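Local coordinates for protein 1,3-alpha-isomaltosidase (Kribbella flavida DSM 17836, PDB 5X3I) that hydrolyses the alpha-1,3-glucosidic linkages of the cyclic tetrasaccharide cyclobis-(1-6)-alpha-nigerosyl, yielding isomaltose during the intracellular breakdown of this starch-derived sugar, at residues G174-Q179 with P266-A271; A316-H321 with I326-V331; A411-D416 with R449-E454; A550-A555 with Y673-G678. The protein carries 1 engineered substitution. All blocks are in the same frame, centred on the assembly; numbering follows the deposited sequence.

Overall arrangement
Followed from the N terminus, the four contacts come strictly in series: each closes before the next opens, so none nests within or crosses another. Interaction 1 closes a loop of 86 residues and joins the two sheets of the galactose mutarotase-like beta-sandwich. Interaction 2 spans only four residues, holding a helix of the TIM barrel to the approach of the next strand. Interaction 3 bridges 32 residues and pairs two helices between barrel strands 388-393 and 467-470. Interaction 4, across 117 residues, ties the barrel to the C-terminal domain. Interactions 1 and 2 lie on opposite sides of the chain's centre, their own centres about 51 Å apart.

Interaction 1 of 4, residues G174-Q179 with P266-A271; sequences GRFRLQ and PVVDLA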
loop_
_atom_site.group_PDB
_atom_site.type_symbol
_atom_site.label_atom_id
_atom_site.label_comp_id
_atom_site.label_asym_id
_atom_site.label_seq_id
_atom_site.Cartn_x
_atom_site.Cartn_y
_atom_site.Cartn_z
ATOM N N GLY A 174 3.038 -2.993 -25.219
ATOM C CA GLY A 174 3.558 -1.816 -25.886
ATOM C C GLY A 174 4.730 -1.221 -25.133
ATOM O O GLY A 174 4.887 -1.438 -23.926
ATOM N N ARG A 175 5.527 -0.428 -25.838
ATOM C CA ARG A 175 6.639 0.298 -25.246
ATOM C C ARG A 175 6.903 1.592 -26.015
ATOM O O ARG A 175 6.744 1.636 -27.233
ATOM C CB ARG A 175 7.888 -0.575 -25.211
ATOM C CG ARG A 175 9.091 0.087 -24.584
ATOM C CD ARG A 175 10.055 -0.940 -24.017
ATOM N NE ARG A 175 10.834 -1.607 -25.052
ATOM C CZ ARG A 175 11.593 -2.675 -24.837
ATOM N NH1 ARG A 175 11.663 -3.211 -23.626
ATOM N NH2 ARG A 175 12.278 -3.214 -25.834
ATOM N N PHE A 176 7.295 2.645 -25.304
ATOM C CA PHE A 176 7.575 3.922 -25.941
ATOM C C PHE A 176 8.432 4.817 -25.063
ATOM O O PHE A 176 8.739 4.483 -23.921
ATOM C CB PHE A 176 6.271 4.638 -26.301
ATOM C CG PHE A 176 5.393 4.957 -25.117
ATOM C CD1 PHE A 176 4.455 4.043 -24.668
ATOM C CD2 PHE A 176 5.495 6.175 -24.466
ATOM C CE1 PHE A 176 3.639 4.334 -23.583
ATOM C CE2 PHE A 176 4.685 6.470 -23.383
ATOM C CZ PHE A 176 3.757 5.543 -22.941
ATOM N N ARG A 177 8.792 5.974 -25.596
ATOM C CA ARG A 177 9.708 6.870 -24.912
ATOM C C ARG A 177 9.100 8.257 -24.809
ATOM O O ARG A 177 8.547 8.775 -25.774
ATOM C CB ARG A 177 11.056 6.949 -25.633
ATOM C CG ARG A 177 12.005 5.778 -25.391
ATOM C CD ARG A 177 11.676 4.606 -26.286
ATOM N NE ARG A 177 12.645 3.521 -26.163
ATOM C CZ ARG A 177 12.490 2.323 -26.714
ATOM N NH1 ARG A 177 13.419 1.392 -26.548
ATOM N NH2 ARG A 177 11.403 2.047 -27.422
ATOM N N LEU A 178 9.189 8.846 -23.626
ATOM C CA LEU A 178 8.780 10.227 -23.447
ATOM C C LEU A 178 10.024 11.083 -23.378
ATOM O O LEU A 178 10.960 10.756 -22.663
ATOM C CB LEU A 178 7.931 10.399 -22.184
ATOM C CG LEU A 178 6.572 9.709 -22.155
ATOM C CD1 LEU A 178 5.942 9.851 -20.782
ATOM C CD2 LEU A 178 5.656 10.286 -23.212
ATOM N N GLN A 179 10.029 12.179 -24.125
ATOM C CA GLN A 179 11.185 13.056 -24.187
ATOM C C GLN A 179 11.345 13.900 -22.928
ATOM O O GLN A 179 10.427 14.595 -22.517
ATOM C CB GLN A 179 11.093 13.966 -25.412
ATOM C CG GLN A 179 12.269 13.840 -26.365
ATOM C CD GLN A 179 12.281 12.513 -27.102
ATOM O OE1 GLN A 179 11.235 12.012 -27.516
ATOM N NE2 GLN A 179 13.465 11.934 -27.262
ATOM N N PRO A 266 -4.516 -3.823 -28.873
ATOM C CA PRO A 266 -3.169 -3.251 -28.915
ATOM C C PRO A 266 -3.185 -1.723 -28.922
ATOM O O PRO A 266 -2.681 -1.102 -29.851
ATOM C CB PRO A 266 -2.599 -3.802 -30.225
ATOM C CG PRO A 266 -3.786 -3.956 -31.099
ATOM C CD PRO A 266 -4.934 -4.347 -30.185
ATOM N N VAL A 267 -3.760 -1.127 -27.884
ATOM C CA VAL A 267 -3.855 0.324 -27.791
ATOM C C VAL A 267 -3.379 0.807 -26.431
ATOM O O VAL A 267 -3.768 0.252 -25.404
ATOM C CB VAL A 267 -5.300 0.808 -28.028
ATOM C CG1 VAL A 267 -5.418 2.305 -27.783
ATOM C CG2 VAL A 267 -5.753 0.463 -29.434
ATOM N N VAL A 268 -2.523 1.822 -26.422
ATOM C CA VAL A 268 -2.143 2.484 -25.186
ATOM C C VAL A 268 -2.680 3.911 -25.198
ATOM O O VAL A 268 -2.297 4.727 -26.038
ATOM C CB VAL A 268 -0.626 2.500 -24.974
ATOM C CG1 VAL A 268 -0.276 3.352 -23.780
ATOM C CG2 VAL A 268 -0.103 1.087 -24.777
ATOM N N ASP A 269 -3.598 4.190 -24.282
ATOM C CA ASP A 269 -4.156 5.527 -24.143
ATOM C C ASP A 269 -3.365 6.302 -23.106
ATOM O O ASP A 269 -3.306 5.921 -21.939
ATOM C CB ASP A 269 -5.633 5.473 -23.755
ATOM C CG ASP A 269 -6.520 4.993 -24.885
ATOM O OD1 ASP A 269 -7.015 3.848 -24.806
ATOM O OD2 ASP A 269 -6.728 5.760 -25.853
ATOM N N LEU A 270 -2.759 7.396 -23.540
ATOM C CA LEU A 270 -1.875 8.169 -22.692
ATOM C C LEU A 270 -2.408 9.582 -22.516
ATOM O O LEU A 270 -2.632 10.288 -23.497
ATOM C CB LEU A 270 -0.467 8.194 -23.282
ATOM C CG LEU A 270 0.595 9.013 -22.553
ATOM C CD1 LEU A 270 1.013 8.326 -21.272
ATOM C CD2 LEU A 270 1.798 9.291 -23.449
ATOM N N ALA A 271 -2.635 9.985 -21.268
ATOM C CA ALA A 271 -3.098 11.337 -20.988
ATOM C C ALA A 271 -1.911 12.228 -20.674
ATOM O O ALA A 271 -1.008 11.837 -19.945
ATOM C CB ALA A 271 -4.109 11.348 -19.831
#
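Phe176 reaches from strand 174-179 toward Val268 and Leu270 of strand 267-271, and its path shows how one aromatic side chain can bridge two sheets. CB already heads for the other strand. With chi1 at 61°, CG stands between the backbone N and the carbonyl carbon, and the ring extends into the interface. Beyond CG the two sides of the ring find different partners: CE1 lies 4.0 Å from CG1 of Val268, and CE2 lies 4.0 Å from CD2 of Leu270. CZ, at the tip, is 4.3 Å from that same Leu270 CD2. Leu270 is shared, because its CD2 also touches CD2 of Leu178 at 4.0 Å, the two leucine side chains pointing past one another from opposing strands. Val152 of strand 151-153 and Val258 of strand 255-261 also touch the Phe176 side chain. No hydrogen bond joins the two segments, whose strands run 40° apart with axes 8.4 Å from each other at closest. Such apolar packing of one sheet on another is typical of a beta-sandwich, here the galactose mutarotase-like N-terminal domain of family 31.

Interaction 2 of 4, residues A316-H321 with I326-V331; sequences ARMDTH and IPVGAV
His321 lays one face of its imidazole over Val328, whose CB sits 4.1 Å from the ring centroid in a CH-pi contact 23° off the ring normal. The ring edge does different work: ND1 donates to the carbonyl O of Ile326 over 3.0 Å. That oxygen lies in the imidazole plane, although the nitrogen stands above the plane of the carbonyl. A return bond runs from Ile326 N to His321 O, also 3.0 Å, so the backbone and side chain of one histidine grip both the backbone N and O of one isoleucine. Ile326 CG2 also packs beside the ring, 3.7 Å from ND1. All this sits in the beta-alpha-beta crossover of strand 302-304, helix 311-323 and strand 330-333, a repeated element of the TIM barrel. A leucine in place of His321 would probably leave the Ile326 carbonyl and the Tyr594 hydroxyl, which bonds NE2, without their imidazole partners. One turn earlier on the helix, Met318 bends at chi2 (-57°) and brings SD to 3.9 Å from CB of Val331. Its CE meets Val331 CG2, also at 3.9 Å, while Ala303 of the preceding strand touches both Met318 and His321.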
loop_
_atom_site.group_PDB
_atom_site.type_symbol
_atom_site.label_atom_id
_atom_site.label_comp_id
_atom_site.label_asym_id
_atom_site.label_seq_id
_atom_site.Cartn_x
_atom_site.Cartn_y
_atom_site.Cartn_z
ATOM N N ALA A 316 -7.389 -0.490 29.337
ATOM C CA ALA A 316 -6.186 -0.173 30.125
ATOM C C ALA A 316 -5.255 0.802 29.409
ATOM O O ALA A 316 -4.800 1.776 30.005
ATOM C CB ALA A 316 -5.422 -1.433 30.486
ATOM N N ARG A 317 -4.976 0.532 28.134
ATOM C CA ARG A 317 -4.088 1.380 27.347
ATOM C C ARG A 317 -4.662 2.798 27.187
ATOM O O ARG A 317 -3.930 3.777 27.283
ATOM C CB ARG A 317 -3.818 0.750 25.964
ATOM C CG ARG A 317 -3.074 -0.606 25.989
ATOM C CD ARG A 317 -1.626 -0.524 26.503
ATOM N NE ARG A 317 -1.040 -1.861 26.596
ATOM C CZ ARG A 317 -1.119 -2.642 27.668
ATOM N NH1 ARG A 317 -1.740 -2.212 28.758
ATOM N NH2 ARG A 317 -0.589 -3.856 27.651
ATOM N N MET A 318 -5.966 2.905 26.947
ATOM C CA MET A 318 -6.582 4.221 26.797
ATOM C C MET A 318 -6.653 4.946 28.152
ATOM O O MET A 318 -6.497 6.152 28.214
ATOM C CB MET A 318 -7.976 4.108 26.171
ATOM C CG MET A 318 -7.988 3.628 24.716
ATOM S SD MET A 318 -7.011 4.651 23.595
ATOM C CE MET A 318 -5.475 3.747 23.530
ATOM N N ASP A 319 -6.864 4.198 29.226
ATOM C CA ASP A 319 -6.840 4.789 30.560
ATOM C C ASP A 319 -5.456 5.379 30.824
ATOM O O ASP A 319 -5.337 6.453 31.399
ATOM C CB ASP A 319 -7.203 3.766 31.647
ATOM C CG ASP A 319 -8.699 3.531 31.761
ATOM O OD1 ASP A 319 -9.469 4.179 31.043
ATOM O OD2 ASP A 319 -9.110 2.695 32.583
ATOM N N THR A 320 -4.417 4.694 30.357
ATOM C CA THR A 320 -3.066 5.193 30.572
ATOM C C THR A 320 -2.840 6.488 29.790
ATOM O O THR A 320 -2.263 7.426 30.322
ATOM C CB THR A 320 -1.994 4.141 30.213
ATOM O OG1 THR A 320 -2.131 3.015 31.087
ATOM C CG2 THR A 320 -0.599 4.721 30.390
ATOM N N HIS A 321 -3.323 6.548 28.547
ATOM C CA HIS A 321 -3.296 7.788 27.774
ATOM C C HIS A 321 -3.927 8.924 28.573
ATOM O O HIS A 321 -3.366 10.014 28.669
ATOM C CB HIS A 321 -4.043 7.636 26.442
ATOM C CG HIS A 321 -3.149 7.422 25.257
ATOM N ND1 HIS A 321 -2.551 8.462 24.578
ATOM C CD2 HIS A 321 -2.766 6.288 24.621
ATOM C CE1 HIS A 321 -1.832 7.976 23.579
ATOM N NE2 HIS A 321 -1.947 6.661 23.583
ATOM N N ILE A 326 -1.861 12.435 27.735
ATOM C CA ILE A 326 -1.488 12.408 26.325
ATOM C C ILE A 326 -2.748 12.246 25.497
ATOM O O ILE A 326 -3.335 11.167 25.458
ATOM C CB ILE A 326 -0.521 11.255 25.998
ATOM C CG1 ILE A 326 0.722 11.322 26.894
ATOM C CG2 ILE A 326 -0.159 11.266 24.499
ATOM C CD1 ILE A 326 1.497 10.007 26.970
ATOM N N PRO A 327 -3.165 13.320 24.827
ATOM C CA PRO A 327 -4.441 13.324 24.108
ATOM C C PRO A 327 -4.428 12.309 22.975
ATOM O O PRO A 327 -3.423 12.207 22.292
ATOM C CB PRO A 327 -4.543 14.749 23.559
ATOM C CG PRO A 327 -3.540 15.542 24.291
ATOM C CD PRO A 327 -2.465 14.608 24.731
ATOM N N VAL A 328 -5.506 11.560 22.807
ATOM C CA VAL A 328 -5.623 10.641 21.697
ATOM C C VAL A 328 -7.013 10.788 21.083
ATOM O O VAL A 328 -8.001 10.874 21.800
ATOM C CB VAL A 328 -5.359 9.182 22.137
ATOM C CG1 VAL A 328 -6.193 8.829 23.370
ATOM C CG2 VAL A 328 -5.640 8.232 21.003
ATOM N N GLY A 329 -7.077 10.882 19.757
ATOM C CA GLY A 329 -8.344 11.027 19.068
ATOM C C GLY A 329 -8.960 9.765 18.481
ATOM O O GLY A 329 -10.151 9.745 18.207
ATOM N N ALA A 330 -8.170 8.713 18.290
ATOM C CA ALA A 330 -8.702 7.455 17.772
ATOM C C ALA A 330 -7.928 6.240 18.270
ATOM O O ALA A 330 -6.719 6.290 18.408
ATOM C CB ALA A 330 -8.703 7.464 16.259
ATOM N N VAL A 331 -8.626 5.141 18.503
ATOM C CA VAL A 331 -7.948 3.884 18.794
ATOM C C VAL A 331 -8.305 2.865 17.723
ATOM O O VAL A 331 -9.466 2.725 17.338
ATOM C CB VAL A 331 -8.290 3.330 20.199
ATOM C CG1 VAL A 331 -9.777 3.006 20.329
ATOM C CG2 VAL A 331 -7.424 2.104 20.529
#

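Interaction 3 of 4, residues A411-D416 with R449-E454; sequences AAMVRD and RDWWTE
A pair of nearly antiparallel helices, 411-415 and 449-454, meets on the outer part of the TIM barrel, where Met413 and Ala412 face Trp451 and Trp452. The helix axes are 12.5 Å apart at closest and run at 172° to each other, a wide spacing that the large indole rings bridge. Met413 divides its chain between the two tryptophans. Its CG comes against the six-membered ring of Trp451, 3.4 Å from CZ3 and 3.5 Å from CH2, a tight approach in which the side chains cross at about a right angle. Further out, SD lies 4.1 Å from CZ3 of Trp452 and 5.4 Å from the centroid of its six-membered ring, an oblique Met-aromatic contact. Ala412 adds its CB at 4.0 Å from Trp451 CZ2. Both indoles owe their reach to a CG placed anti to the backbone N, with chi1 of -172° in Trp451. Outside the pair, Trp451 stacks with His418, and Arg456 makes a cation-pi contact with Trp452. The Trp452 side chain is about 11 Å from that of Ala471, the engineered residue at the inferred nucleophile position, so the contact is not in the catalytic centre itself. An antiparallel helix pair of this kind, within the long connection from strand 388-393 to strand 467-470, elaborates the beta-alpha-beta plan of a TIM barrel, with a Met-aromatic contact in its interface.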
loop_
_atom_site.group_PDB
_atom_site.type_symbol
_atom_site.label_atom_id
_atom_site.label_comp_id
_atom_site.label_asym_id
_atom_site.label_seq_id
_atom_site.Cartn_x
_atom_site.Cartn_y
_atom_site.Cartn_z
ATOM N N ALA A 411 -19.054 -21.138 1.912
ATOM C CA ALA A 411 -19.889 -21.956 1.049
ATOM C C ALA A 411 -20.898 -21.085 0.312
ATOM O O ALA A 411 -21.131 -21.285 -0.870
ATOM C CB ALA A 411 -20.599 -23.036 1.845
ATOM N N ALA A 412 -21.493 -20.123 1.014
ATOM C CA ALA A 412 -22.404 -19.188 0.377
ATOM C C ALA A 412 -21.692 -18.378 -0.702
ATOM O O ALA A 412 -22.278 -18.078 -1.722
ATOM C CB ALA A 412 -23.023 -18.262 1.395
ATOM N N MET A 413 -20.440 -18.017 -0.457
ATOM C CA MET A 413 -19.681 -17.231 -1.421
ATOM C C MET A 413 -19.552 -17.968 -2.748
ATOM O O MET A 413 -19.729 -17.380 -3.804
ATOM C CB MET A 413 -18.292 -16.898 -0.885
ATOM C CG MET A 413 -18.251 -15.798 0.145
ATOM S SD MET A 413 -16.597 -15.503 0.762
ATOM C CE MET A 413 -15.866 -14.583 -0.574
ATOM N N VAL A 414 -19.242 -19.260 -2.676
ATOM C CA VAL A 414 -19.109 -20.082 -3.875
ATOM C C VAL A 414 -20.473 -20.300 -4.517
ATOM O O VAL A 414 -20.622 -20.135 -5.715
ATOM C CB VAL A 414 -18.464 -21.453 -3.571
ATOM C CG1 VAL A 414 -18.479 -22.350 -4.818
ATOM C CG2 VAL A 414 -17.044 -21.274 -3.042
ATOM N N ARG A 415 -21.467 -20.655 -3.707
ATOM C CA ARG A 415 -22.803 -20.959 -4.211
ATOM C C ARG A 415 -23.441 -19.763 -4.922
ATOM O O ARG A 415 -24.033 -19.914 -5.978
ATOM C CB ARG A 415 -23.715 -21.424 -3.065
ATOM C CG ARG A 415 -25.121 -21.853 -3.504
ATOM C CD ARG A 415 -26.106 -21.984 -2.340
ATOM N NE ARG A 415 -25.432 -22.360 -1.112
ATOM C CZ ARG A 415 -25.376 -21.598 -0.026
ATOM N NH1 ARG A 415 -24.717 -22.019 1.029
ATOM N NH2 ARG A 415 -25.984 -20.422 0.004
ATOM N N ASP A 416 -23.353 -18.584 -4.316
ATOM C CA ASP A 416 -24.033 -17.405 -4.843
ATOM C C ASP A 416 -23.156 -16.490 -5.691
ATOM O O ASP A 416 -23.562 -15.389 -6.038
ATOM C CB ASP A 416 -24.674 -16.631 -3.703
ATOM C CG ASP A 416 -25.804 -17.410 -3.057
ATOM O OD1 ASP A 416 -26.251 -18.394 -3.665
ATOM O OD2 ASP A 416 -26.241 -17.050 -1.955
ATOM N N ARG A 449 -20.217 -6.243 -2.937
ATOM C CA ARG A 449 -19.851 -5.216 -1.973
ATOM C C ARG A 449 -20.957 -5.128 -0.903
ATOM O O ARG A 449 -20.653 -5.132 0.281
ATOM C CB ARG A 449 -19.612 -3.853 -2.639
ATOM C CG ARG A 449 -18.329 -3.793 -3.507
ATOM C CD ARG A 449 -17.896 -2.380 -3.842
ATOM N NE ARG A 449 -18.856 -1.659 -4.673
ATOM C CZ ARG A 449 -18.854 -1.648 -6.005
ATOM N NH1 ARG A 449 -17.936 -2.343 -6.685
ATOM N NH2 ARG A 449 -19.778 -0.953 -6.658
ATOM N N ASP A 450 -22.217 -5.120 -1.336
ATOM C CA ASP A 450 -23.370 -5.147 -0.426
ATOM C C ASP A 450 -23.342 -6.353 0.511
ATOM O O ASP A 450 -23.434 -6.197 1.722
ATOM C CB ASP A 450 -24.696 -5.173 -1.195
ATOM C CG ASP A 450 -25.004 -3.867 -1.896
ATOM O OD1 ASP A 450 -24.271 -2.882 -1.733
ATOM O OD2 ASP A 450 -26.007 -3.835 -2.617
ATOM N N TRP A 451 -23.243 -7.545 -0.073
ATOM C CA TRP A 451 -23.270 -8.794 0.686
ATOM C C TRP A 451 -22.149 -8.878 1.715
ATOM O O TRP A 451 -22.384 -9.215 2.867
ATOM C CB TRP A 451 -23.188 -9.993 -0.264
ATOM C CG TRP A 451 -23.393 -11.314 0.413
ATOM C CD1 TRP A 451 -24.586 -11.890 0.735
ATOM C CD2 TRP A 451 -22.381 -12.223 0.842
ATOM N NE1 TRP A 451 -24.379 -13.098 1.339
ATOM C CE2 TRP A 451 -23.034 -13.328 1.421
ATOM C CE3 TRP A 451 -20.987 -12.212 0.799
ATOM C CZ2 TRP A 451 -22.342 -14.409 1.943
ATOM C CZ3 TRP A 451 -20.300 -13.292 1.320
ATOM C CH2 TRP A 451 -20.977 -14.375 1.880
ATOM N N TRP A 452 -20.933 -8.563 1.291
ATOM C CA TRP A 452 -19.768 -8.612 2.171
ATOM C C TRP A 452 -19.871 -7.617 3.339
ATOM O O TRP A 452 -19.684 -7.985 4.492
ATOM C CB TRP A 452 -18.489 -8.327 1.378
ATOM C CG TRP A 452 -17.220 -8.490 2.162
ATOM C CD1 TRP A 452 -16.402 -7.506 2.607
ATOM C CD2 TRP A 452 -16.616 -9.723 2.562
ATOM N NE1 TRP A 452 -15.324 -8.045 3.267
ATOM C CE2 TRP A 452 -15.439 -9.406 3.256
ATOM C CE3 TRP A 452 -16.960 -11.062 2.400
ATOM C CZ2 TRP A 452 -14.595 -10.386 3.789
ATOM C CZ3 TRP A 452 -16.128 -12.036 2.944
ATOM C CH2 TRP A 452 -14.960 -11.689 3.625
ATOM N N THR A 453 -20.155 -6.363 3.011
ATOM C CA THR A 453 -20.214 -5.314 4.016
ATOM C C THR A 453 -21.437 -5.476 4.926
ATOM O O THR A 453 -21.410 -5.030 6.072
ATOM C CB THR A 453 -20.225 -3.898 3.377
ATOM O OG1 THR A 453 -21.323 -3.772 2.472
ATOM C CG2 THR A 453 -18.912 -3.635 2.619
ATOM N N GLU A 454 -22.490 -6.126 4.431
ATOM C CA GLU A 454 -23.704 -6.308 5.232
ATOM C C GLU A 454 -23.392 -7.050 6.529
ATOM O O GLU A 454 -24.024 -6.824 7.537
ATOM C CB GLU A 454 -24.788 -7.059 4.451
ATOM C CG GLU A 454 -26.137 -7.115 5.154
ATOM C CD GLU A 454 -26.826 -5.757 5.275
ATOM O OE1 GLU A 454 -26.387 -4.773 4.645
ATOM O OE2 GLU A 454 -27.829 -5.683 6.003
#

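Interaction 4 of 4, residues A550-A555 with Y673-G678; sequences AGLTAA and YQYLLG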
loop_
_atom_site.group_PDB
_atom_site.type_symbol
_atom_site.label_atom_id
_atom_site.label_comp_id
_atom_site.label_asym_id
_atom_site.label_seq_id
_atom_site.Cartn_x
_atom_site.Cartn_y
_atom_site.Cartn_z
ATOM N N ALA A 550 7.651 8.313 1.039
ATOM C CA ALA A 550 6.378 7.692 0.708
ATOM C C ALA A 550 5.237 8.711 0.789
ATOM O O ALA A 550 4.453 8.838 -0.136
ATOM C CB ALA A 550 6.111 6.511 1.635
ATOM N N GLY A 551 5.166 9.434 1.904
ATOM C CA GLY A 551 4.175 10.487 2.073
ATOM C C GLY A 551 4.231 11.558 0.998
ATOM O O GLY A 551 3.213 11.922 0.429
ATOM N N LEU A 552 5.433 12.046 0.708
ATOM C CA LEU A 552 5.623 13.096 -0.299
ATOM C C LEU A 552 5.219 12.666 -1.705
ATOM O O LEU A 552 4.557 13.408 -2.425
ATOM C CB LEU A 552 7.076 13.549 -0.300
ATOM C CG LEU A 552 7.450 14.264 0.986
ATOM C CD1 LEU A 552 8.935 14.449 1.096
ATOM C CD2 LEU A 552 6.719 15.597 1.026
ATOM N N THR A 553 5.626 11.466 -2.092
ATOM C CA THR A 553 5.298 10.955 -3.410
ATOM C C THR A 553 3.807 10.666 -3.513
ATOM O O THR A 553 3.184 11.038 -4.501
ATOM C CB THR A 553 6.114 9.693 -3.761
ATOM O OG1 THR A 553 6.125 8.779 -2.662
ATOM C CG2 THR A 553 7.557 10.082 -4.096
ATOM N N ALA A 554 3.229 10.048 -2.480
ATOM C CA ALA A 554 1.783 9.807 -2.465
ATOM C C ALA A 554 1.001 11.111 -2.609
ATOM O O ALA A 554 0.030 11.187 -3.356
ATOM C CB ALA A 554 1.365 9.075 -1.192
ATOM N N ALA A 555 1.437 12.135 -1.889
ATOM C CA ALA A 555 0.784 13.440 -1.956
ATOM C C ALA A 555 0.867 14.053 -3.355
ATOM O O ALA A 555 -0.081 14.661 -3.825
ATOM C CB ALA A 555 1.398 14.379 -0.946
ATOM N N TYR A 673 13.656 15.819 1.641
ATOM C CA TYR A 673 12.856 15.435 2.803
ATOM C C TYR A 673 12.073 16.592 3.441
ATOM O O TYR A 673 11.261 16.371 4.346
ATOM C CB TYR A 673 13.748 14.774 3.842
ATOM C CG TYR A 673 14.360 13.481 3.351
ATOM C CD1 TYR A 673 13.599 12.324 3.251
ATOM C CD2 TYR A 673 15.698 13.417 2.990
ATOM C CE1 TYR A 673 14.154 11.144 2.813
ATOM C CE2 TYR A 673 16.264 12.242 2.543
ATOM C CZ TYR A 673 15.489 11.106 2.453
ATOM O OH TYR A 673 16.052 9.931 2.008
ATOM N N GLN A 674 12.328 17.812 2.970
ATOM C CA GLN A 674 11.585 18.997 3.391
ATOM C C GLN A 674 10.243 19.076 2.707
ATOM O O GLN A 674 10.091 18.617 1.583
ATOM C CB GLN A 674 12.353 20.282 3.075
ATOM C CG GLN A 674 13.620 20.467 3.833
ATOM C CD GLN A 674 14.266 21.803 3.552
ATOM O OE1 GLN A 674 15.319 22.106 4.094
ATOM N NE2 GLN A 674 13.634 22.607 2.713
ATOM N N TYR A 675 9.273 19.677 3.373
ATOM C CA TYR A 675 7.978 19.895 2.754
ATOM C C TYR A 675 7.203 21.003 3.435
ATOM O O TYR A 675 7.481 21.365 4.574
ATOM C CB TYR A 675 7.151 18.607 2.764
ATOM C CG TYR A 675 6.893 18.054 4.143
ATOM C CD1 TYR A 675 7.825 17.239 4.770
ATOM C CD2 TYR A 675 5.708 18.339 4.819
ATOM C CE1 TYR A 675 7.594 16.729 6.022
ATOM C CE2 TYR A 675 5.466 17.830 6.068
ATOM C CZ TYR A 675 6.410 17.035 6.671
ATOM O OH TYR A 675 6.175 16.536 7.922
ATOM N N LEU A 676 6.217 21.529 2.729
ATOM C CA LEU A 676 5.276 22.455 3.317
ATOM C C LEU A 676 4.077 21.657 3.818
ATOM O O LEU A 676 3.556 20.812 3.092
ATOM C CB LEU A 676 4.833 23.507 2.304
ATOM C CG LEU A 676 5.931 24.442 1.793
ATOM C CD1 LEU A 676 5.460 25.153 0.547
ATOM C CD2 LEU A 676 6.304 25.445 2.868
ATOM N N LEU A 677 3.666 21.903 5.060
ATOM C CA LEU A 677 2.420 21.346 5.556
ATOM C C LEU A 677 1.349 22.406 5.346
ATOM O O LEU A 677 1.283 23.394 6.075
ATOM C CB LEU A 677 2.555 20.969 7.030
ATOM C CG LEU A 677 1.317 20.448 7.772
ATOM C CD1 LEU A 677 1.015 19.030 7.359
ATOM C CD2 LEU A 677 1.534 20.522 9.271
ATOM N N GLY A 678 0.475 22.170 4.382
ATOM C CA GLY A 678 -0.395 23.225 3.903
ATOM C C GLY A 678 0.403 24.385 3.323
ATOM O O GLY A 678 1.602 24.268 3.074
#
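This is an apolar interdomain contact, in which helix 550-555 of the TIM barrel presents Leu552 to Tyr675 on strand 675-677 of the C-terminal beta domain. Both residues direct CB at the opposite segment, and their side chains cross at about a right angle. Leu552 does the touching with its CD2 branch, which stands 3.5 Å from CB of Tyr675 and 4.0 Å from its CG. The meeting is therefore at the root of the tyrosine and not at its hydroxyl. A chi1 of 59° places Tyr675 CG between the backbone N and the carbonyl carbon, and the ring then runs on past the leucine until its OH bonds Phe588 O. The other branch of Leu552, CD1, approaches the preceding turn: CA of Tyr673 lies 4.4 Å from it, as does the carbonyl O of Gln674. Met655 of the neighbouring strand touches both Leu552 and Tyr675, and the Tyr673 side chain touches Arg545, Val548 and Thr549 of the same barrel helix. With no hydrogen bond between the two segments, the association here relies on shape and exclusion of water, while the tyrosine's one polar group is satisfied elsewhere.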